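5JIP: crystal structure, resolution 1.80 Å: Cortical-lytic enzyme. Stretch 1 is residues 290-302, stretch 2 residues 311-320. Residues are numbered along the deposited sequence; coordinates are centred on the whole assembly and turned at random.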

ATOM      1  N   LEU A 290     -13.134   8.761  25.687  1.00 32.62           N
ATOM      2  CA  LEU A 290     -11.987   8.575  26.580  1.00 35.37           C
ATOM      3  C   LEU A 290     -12.322   9.065  27.988  1.00 33.06           C
ATOM      4  O   LEU A 290     -12.038  10.226  28.330  1.00 34.24           O
ATOM      5  CB  LEU A 290     -10.762   9.303  26.021  1.00 30.17           C
ATOM      6  CG  LEU A 290     -10.316   8.836  24.621  1.00 30.96           C
ATOM      7  CD1 LEU A 290      -9.162   9.684  24.130  1.00 33.27           C
ATOM      8  CD2 LEU A 290      -9.939   7.361  24.613  1.00 27.06           C
ATOM      9  N   PRO A 291     -12.902   8.216  28.846  1.00 36.66           N
ATOM     10  CA  PRO A 291     -13.237   8.660  30.206  1.00 39.18           C
ATOM     11  C   PRO A 291     -12.026   9.241  30.921  1.00 40.99           C
ATOM     12  O   PRO A 291     -10.920   8.698  30.858  1.00 36.72           O
ATOM     13  CB  PRO A 291     -13.732   7.378  30.886  1.00 36.58           C
ATOM     14  CG  PRO A 291     -13.184   6.270  30.078  1.00 43.12           C
ATOM     15  CD  PRO A 291     -13.163   6.775  28.674  1.00 37.00           C
ATOM     16  N   LYS A 292     -12.243  10.366  31.598  1.00 43.51           N
ATOM     17  CA  LYS A 292     -11.155  11.020  32.309  1.00 35.88           C
ATOM     18  C   LYS A 292     -10.548  10.065  33.334  1.00 31.08           C
ATOM     19  O   LYS A 292     -11.258   9.362  34.060  1.00 34.88           O
ATOM     20  CB  LYS A 292     -11.668  12.303  32.979  1.00 45.38           C
ATOM     21  CG  LYS A 292     -10.830  12.776  34.156  1.00 41.40           C
ATOM     22  CD  LYS A 292     -11.367  14.060  34.781  1.00 42.25           C
ATOM     23  CE  LYS A 292     -10.749  14.261  36.171  1.00 49.15           C
ATOM     24  NZ  LYS A 292     -10.793  15.687  36.614  1.00 54.59           N
ATOM     25  N   GLY A 293      -9.219  10.017  33.364  1.00 33.65           N
ATOM     26  CA  GLY A 293      -8.506   9.194  34.311  1.00 37.96           C
ATOM     27  C   GLY A 293      -8.358   7.733  33.939  1.00 45.67           C
ATOM     28  O   GLY A 293      -7.615   7.013  34.621  1.00 43.33           O
ATOM     29  N   LYS A 294      -9.060   7.246  32.849  1.00 37.88           N
ATOM     30  CA  LYS A 294      -8.937   5.833  32.514  1.00 37.26           C
ATOM     31  C   LYS A 294      -7.789   5.611  31.528  1.00 36.52           C
ATOM     32  O   LYS A 294      -7.545   6.446  30.653  1.00 29.63           O
ATOM     33  CB  LYS A 294     -10.230   5.316  31.899  1.00 31.08           C
ATOM     34  N   PRO A 295      -7.076   4.485  31.644  1.00 25.94           N
ATOM     35  CA  PRO A 295      -5.991   4.202  30.701  1.00 24.09           C
ATOM     36  C   PRO A 295      -6.486   4.189  29.262  1.00 26.44           C
ATOM     37  O   PRO A 295      -7.660   3.936  28.988  1.00 22.14           O
ATOM     38  CB  PRO A 295      -5.499   2.815  31.129  1.00 25.83           C
ATOM     39  CG  PRO A 295      -5.878   2.699  32.535  1.00 34.03           C
ATOM     40  CD  PRO A 295      -7.181   3.436  32.672  1.00 36.37           C
ATOM     41  N   ILE A 296      -5.566   4.491  28.343  1.00 22.13           N
ATOM     42  CA  ILE A 296      -5.846   4.541  26.912  1.00 23.72           C
ATOM     43  C   ILE A 296      -4.875   3.597  26.226  1.00 20.84           C
ATOM     44  O   ILE A 296      -3.657   3.717  26.403  1.00 18.71           O
ATOM     45  CB  ILE A 296      -5.711   5.960  26.350  1.00 23.04           C
ATOM     46  CG1 ILE A 296      -6.736   6.897  27.017  1.00 23.86           C
ATOM     47  CG2 ILE A 296      -5.910   5.963  24.823  1.00 20.50           C
ATOM     48  CD1 ILE A 296      -6.476   8.386  26.757  1.00 22.98           C
ATOM     49  N   LYS A 297      -5.404   2.667  25.441  1.00 20.83           N
ATOM     50  CA  LYS A 297      -4.572   1.724  24.707  1.00 21.26           C
ATOM     51  C   LYS A 297      -4.340   2.227  23.289  1.00 16.09           C
ATOM     52  O   LYS A 297      -5.292   2.380  22.502  1.00 15.96           O
ATOM     53  CB  LYS A 297      -5.175   0.322  24.662  1.00 22.77           C
ATOM     54  CG  LYS A 297      -4.208  -0.667  23.985  1.00 20.85           C
ATOM     55  CD  LYS A 297      -4.721  -2.115  23.958  1.00 24.77           C
ATOM     56  CE  LYS A 297      -5.956  -2.237  23.119  1.00 26.77           C
ATOM     57  NZ  LYS A 297      -6.178  -3.667  22.717  1.00 27.80           N
ATOM     58  N   ILE A 298      -3.079   2.448  22.965  1.00 18.97           N
ATOM     59  CA  ILE A 298      -2.655   2.732  21.605  1.00 11.92           C
ATOM     60  C   ILE A 298      -2.084   1.439  21.033  1.00 13.86           C
ATOM     61  O   ILE A 298      -1.265   0.771  21.679  1.00 12.81           O
ATOM     62  CB  ILE A 298      -1.612   3.860  21.576  1.00 13.64           C
ATOM     63  CG1 ILE A 298      -2.131   5.132  22.281  1.00 15.94           C
ATOM     64  CG2 ILE A 298      -1.201   4.157  20.137  1.00 13.63           C
ATOM     65  CD1 ILE A 298      -3.353   5.802  21.624  1.00 15.50           C
ATOM     66  N   SER A 299      -2.528   1.055  19.839  1.00 14.79           N
ATOM     67  CA  SER A 299      -1.978  -0.136  19.208  1.00 12.00           C
ATOM     68  C   SER A 299      -1.773   0.111  17.718  1.00  7.71           C
ATOM     69  O   SER A 299      -2.389   1.001  17.116  1.00  9.72           O
ATOM     70  CB  SER A 299      -2.874  -1.360  19.409  1.00 12.07           C
ATOM     71  OG  SER A 299      -4.150  -1.117  18.884  1.00 14.04           O
ATOM     72  N   ILE A 300      -0.920  -0.708  17.120  1.00  9.30           N
ATOM     73  CA  ILE A 300      -0.550  -0.488  15.732  1.00  9.82           C
ATOM     74  C   ILE A 300      -0.237  -1.818  15.068  1.00  8.95           C
ATOM     75  O   ILE A 300       0.248  -2.756  15.707  1.00  9.82           O
ATOM     76  CB  ILE A 300       0.645   0.485  15.661  1.00  6.68           C
ATOM     77  CG1 ILE A 300       0.895   0.954  14.226  1.00  5.25           C
ATOM     78  CG2 ILE A 300       1.893  -0.176  16.267  1.00  9.07           C
ATOM     79  CD1 ILE A 300       1.920   2.054  14.093  1.00  9.76           C
ATOM     80  N   GLU A 301      -0.506  -1.882  13.758  1.00  8.57           N
ATOM     81  CA  GLU A 301      -0.094  -2.987  12.908  1.00  8.20           C
ATOM     82  C   GLU A 301       0.527  -2.440  11.626  1.00  8.00           C
ATOM     83  O   GLU A 301       0.059  -1.441  11.065  1.00  7.20           O
ATOM     84  CB  GLU A 301      -1.288  -3.905  12.576  1.00  7.43           C
ATOM     85  CG  GLU A 301      -2.386  -3.209  11.733  1.00  7.46           C
ATOM     86  CD  GLU A 301      -3.686  -3.989  11.670  1.00  8.75           C
ATOM     87  OE1 GLU A 301      -3.816  -5.019  12.379  1.00 10.11           O
ATOM     88  OE2 GLU A 301      -4.601  -3.551  10.909  1.00  5.68           O
ATOM     89  N   ALA A 302       1.587  -3.096  11.171  1.00  8.01           N
ATOM     90  CA  ALA A 302       2.075  -2.874   9.823  1.00  6.56           C
ATOM     91  C   ALA A 302       1.297  -3.747   8.845  1.00  9.86           C
ATOM     92  O   ALA A 302       0.709  -4.763   9.220  1.00  9.23           O
ATOM     93  CB  ALA A 302       3.562  -3.179   9.731  1.00  9.93           C
ATOM     94  N   LYS A 311       1.398  -9.965  12.839  1.00 10.62           N
ATOM     95  CA  LYS A 311       0.626 -10.978  13.552  1.00 11.67           C
ATOM     96  C   LYS A 311       0.047 -10.409  14.835  1.00 12.61           C
ATOM     97  O   LYS A 311      -1.110 -10.685  15.183  1.00 14.18           O
ATOM     98  CB  LYS A 311       1.501 -12.187  13.857  1.00 15.59           C
ATOM     99  CG  LYS A 311       0.726 -13.359  14.462  1.00 21.86           C
ATOM    100  CD  LYS A 311       1.659 -14.566  14.728  1.00 28.73           C
ATOM    101  CE  LYS A 311       0.892 -15.762  15.291  1.00 28.34           C
ATOM    102  NZ  LYS A 311       0.570 -15.559  16.714  1.00 35.42           N
ATOM    103  N   GLU A 312       0.836  -9.615  15.545  1.00 14.39           N
ATOM    104  CA  GLU A 312       0.431  -8.996  16.791  1.00 16.34           C
ATOM    105  C   GLU A 312       0.450  -7.476  16.640  1.00 12.23           C
ATOM    106  O   GLU A 312       1.288  -6.912  15.929  1.00 11.87           O
ATOM    107  CB  GLU A 312       1.363  -9.416  17.955  1.00 19.45           C
ATOM    108  CG  GLU A 312       1.573 -10.947  18.101  1.00 24.15           C
ATOM    109  CD  GLU A 312       0.302 -11.735  18.437  1.00 33.14           C
ATOM    110  OE1 GLU A 312      -0.744 -11.123  18.763  1.00 35.54           O
ATOM    111  OE2 GLU A 312       0.348 -12.989  18.373  1.00 39.12           O
ATOM    112  N   ARG A 313      -0.472  -6.819  17.333  1.00 13.46           N
ATOM    113  CA  ARG A 313      -0.482  -5.360  17.414  1.00 15.10           C
ATOM    114  C   ARG A 313       0.315  -4.910  18.630  1.00 20.21           C
ATOM    115  O   ARG A 313      -0.082  -5.161  19.771  1.00 18.65           O
ATOM    116  CB  ARG A 313      -1.904  -4.837  17.488  1.00 13.19           C
ATOM    117  CG  ARG A 313      -2.669  -5.053  16.219  1.00 12.41           C
ATOM    118  CD  ARG A 313      -4.007  -4.404  16.301  1.00 14.89           C
ATOM    119  NE  ARG A 313      -4.747  -4.574  15.059  1.00 13.70           N
ATOM    120  CZ  ARG A 313      -6.046  -4.356  14.936  1.00 13.79           C
ATOM    121  NH1 ARG A 313      -6.748  -3.929  15.978  1.00 13.72           N
ATOM    122  NH2 ARG A 313      -6.635  -4.556  13.765  1.00  9.92           N
ATOM    123  N   THR A 314       1.430  -4.238  18.385  1.00 14.02           N
ATOM    124  CA  THR A 314       2.196  -3.635  19.463  1.00 14.44           C
ATOM    125  C   THR A 314       1.343  -2.589  20.162  1.00 15.24           C
ATOM    126  O   THR A 314       0.606  -1.836  19.521  1.00 11.65           O
ATOM    127  CB  THR A 314       3.466  -3.005  18.908  1.00 12.53           C
ATOM    128  OG1 THR A 314       4.253  -4.002  18.235  1.00 18.33           O
ATOM    129  CG2 THR A 314       4.293  -2.369  20.018  1.00 16.65           C
ATOM    130  N   GLU A 315       1.440  -2.551  21.490  1.00 16.76           N
ATOM    131  CA  GLU A 315       0.588  -1.721  22.329  1.00 14.65           C
ATOM    132  C   GLU A 315       1.425  -0.740  23.135  1.00 18.17           C
ATOM    133  O   GLU A 315       2.572  -1.023  23.496  1.00 17.48           O
ATOM    134  CB  GLU A 315      -0.199  -2.528  23.360  1.00 18.88           C
ATOM    135  CG  GLU A 315      -1.169  -3.492  22.838  1.00 39.66           C
ATOM    136  CD  GLU A 315      -1.815  -4.259  23.978  1.00 23.08           C
ATOM    137  OE1 GLU A 315      -1.442  -4.010  25.156  1.00 33.05           O
ATOM    138  OE2 GLU A 315      -2.692  -5.092  23.699  1.00 36.70           O
ATOM    139  N   TYR A 316       0.810   0.396  23.451  1.00 17.38           N
ATOM    140  CA  TYR A 316       1.376   1.368  24.376  1.00 18.47           C
ATOM    141  C   TYR A 316       0.225   1.912  25.216  1.00 18.73           C
ATOM    142  O   TYR A 316      -0.720   2.480  24.665  1.00 18.22           O
ATOM    143  CB  TYR A 316       2.100   2.489  23.627  1.00 17.82           C
ATOM    144  CG  TYR A 316       2.820   3.430  24.552  1.00 19.84           C
ATOM    145  CD1 TYR A 316       2.147   4.460  25.175  1.00 23.79           C
ATOM    146  CD2 TYR A 316       4.157   3.260  24.827  1.00 19.13           C
ATOM    147  CE1 TYR A 316       2.798   5.314  26.045  1.00 23.54           C
ATOM    148  CE2 TYR A 316       4.822   4.111  25.680  1.00 24.82           C
ATOM    149  CZ  TYR A 316       4.135   5.140  26.290  1.00 20.48           C
ATOM    150  OH  TYR A 316       4.779   5.995  27.162  1.00 24.88           O
ATOM    151  N   ILE A 317       0.295   1.737  26.539  1.00 16.98           N
ATOM    152  CA  ILE A 317      -0.785   2.138  27.443  1.00 22.54           C
ATOM    153  C   ILE A 317      -0.459   3.504  28.024  1.00 19.69           C
ATOM    154  O   ILE A 317       0.565   3.667  28.696  1.00 22.04           O
ATOM    155  CB  ILE A 317      -0.993   1.123  28.578  1.00 25.45           C
ATOM    156  CG1 ILE A 317      -1.183  -0.295  28.021  1.00 25.96           C
ATOM    157  CG2 ILE A 317      -2.186   1.537  29.428  1.00 22.24           C
ATOM    158  CD1 ILE A 317      -2.303  -0.410  27.041  1.00 25.46           C
ATOM    159  N   LEU A 318      -1.346   4.472  27.780  1.00 20.07           N
ATOM    160  CA  LEU A 318      -1.294   5.790  28.403  1.00 21.38           C
ATOM    161  C   LEU A 318      -2.109   5.780  29.687  1.00 30.30           C
ATOM    162  O   LEU A 318      -3.327   5.584  29.642  1.00 29.34           O
ATOM    163  CB  LEU A 318      -1.857   6.855  27.476  1.00 24.30           C
ATOM    164  CG  LEU A 318      -1.094   7.062  26.183  1.00 24.87           C
ATOM    165  CD1 LEU A 318      -2.044   7.551  25.097  1.00 28.22           C
ATOM    166  CD2 LEU A 318       0.007   8.075  26.426  1.00 25.22           C
ATOM    167  N   ASP A 319      -1.440   6.043  30.816  1.00 40.66           N
ATOM    168  CA  ASP A 319      -2.098   5.995  32.119  1.00 41.74           C
ATOM    169  C   ASP A 319      -3.283   6.948  32.184  1.00 41.83           C
ATOM    170  O   ASP A 319      -4.337   6.601  32.730  1.00 43.33           O
ATOM    171  CB  ASP A 319      -1.087   6.321  33.217  1.00 45.49           C
ATOM    172  CG  ASP A 319      -0.151   5.168  33.496  1.00 57.25           C
ATOM    173  OD1 ASP A 319      -0.585   4.010  33.296  1.00 56.10           O
ATOM    174  OD2 ASP A 319       1.008   5.412  33.911  1.00 61.92           O
ATOM    175  N   ASN A 320      -3.125   8.151  31.642  1.00 41.58           N
ATOM    176  CA  ASN A 320      -4.217   9.116  31.560  1.00 46.67           C
ATOM    177  C   ASN A 320      -4.883   9.410  32.918  1.00 40.16           C
ATOM    178  O   ASN A 320      -4.204   9.662  33.923  1.00 50.75           O
ATOM    179  CB  ASN A 320      -5.261   8.603  30.582  1.00 31.69           C
ATOM    180  CG  ASN A 320      -6.311   9.637  30.262  1.00 35.49           C
ATOM    181  OD1 ASN A 320      -6.006  10.818  30.062  1.00 45.64           O
ATOM    182  ND2 ASN A 320      -7.558   9.207  30.226  1.00 39.16           N
TER
HETATM  183  O   HOH W   1      -8.822  11.010  29.034  1.00 38.22           O
HETATM  184  O   HOH W   2      -5.732  -3.344  18.947  1.00 20.36           O

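The two stretches form an antiparallel pair of β-strands, joined by backbone hydrogen bonds, with a largely apolar cluster on one face, a mixed face with a long salt bridge on the other, a second salt bridge near one end of the pairing, and a side-chain hydrogen bond to a turn near the other.

The axes of strands 296-302 and 314-318 come within 4.6 Å, and their N-to-C directions differ by 160°, close to antiparallel. The contact buries 856 Å², both sides summed. Ile-296 pairs with Leu-318 through two hydrogen bonds: Ile-296 N to Leu-318 O and Leu-318 N to Ile-296 O, both 2.8 Å. Ile-298 and Tyr-316 repeat the pattern, with Ile-298 N to Tyr-316 O at 2.9 Å and Tyr-316 N to Ile-298 O at 2.8 Å. These bonds are short and fairly straight. At the next pair the ladder loosens. Ile-300 N donates to Thr-314 O at 3.1 Å with a more bent angle of 138°, and the CA atoms of the two residues stand 5.6 Å apart.

Between these pairs lie Lys-297 with Ile-317 and Ser-299 with Glu-315, the non-hydrogen-bonded positions. Lys-297 CA lies 4.7 Å from Ile-317 CA, and Ser-299 CA lies 4.3 Å from Glu-315 CA, closer than in the hydrogen-bonded pairs. CA-H...O contacts supplement the ladder. Examples are Ser-299 CA to Thr-314 O at 3.1 Å and Glu-315 CA to Ile-298 O at 3.2 Å.

Side chains alternate between the faces, as the extended backbone requires. Ile-296, Ile-298, Ile-300, Thr-314, Tyr-316 and Leu-318 share one face. Leu-318 meets both neighbouring isoleucines: its CB lies 4.1 Å from Ile-296 CB, and its CD1 lies 3.7 Å from Ile-298 CG1. All three residues are buried, so this contact keeps apolar surface from solvent. Tyr-316 starts on the same face, but the end of its side chain leads away.

The other face carries Lys-297, Ser-299, Glu-315 and Ile-317. The aliphatic part of Lys-297 packs on Ile-317, with CG 3.6 Å from Ile-317 CD1. Its amino group forms a long salt bridge, Lys-297 NZ to Glu-315 OE2 at 3.9 Å. One lysine thus serves an apolar and a charged neighbour.

A tighter salt bridge joins Glu-301 and Arg-313. Glu-301 OE1 approaches the guanidinium edge near its plane. It accepts from Arg-313 NE at 2.9 Å and from Arg-313 NH2 at 3.2 Å. This arrangement places the negative charge where the N-H groups point. Water 2 links the same arginine to the serine: it lies 2.7 Å from Ser-299 OG and accepts from Arg-313 NH1 at 3.2 Å.

At the other end, Pro-291 to Lys-294 form a type II turn, closed by Lys-294 N to Pro-291 O at 3.1 Å. Gly-293 has a positive phi of 82°, which favours glycine. The CA-to-CB bond of Asn-320 points toward the first stretch, and its ND2 donates to Lys-294 O at 2.8 Å. The same ND2 donates to water 1 at 2.5 Å. Nearby, Pro-295 CB touches Ile-317 CG2 at 3.9 Å, extending the contact beyond the strand.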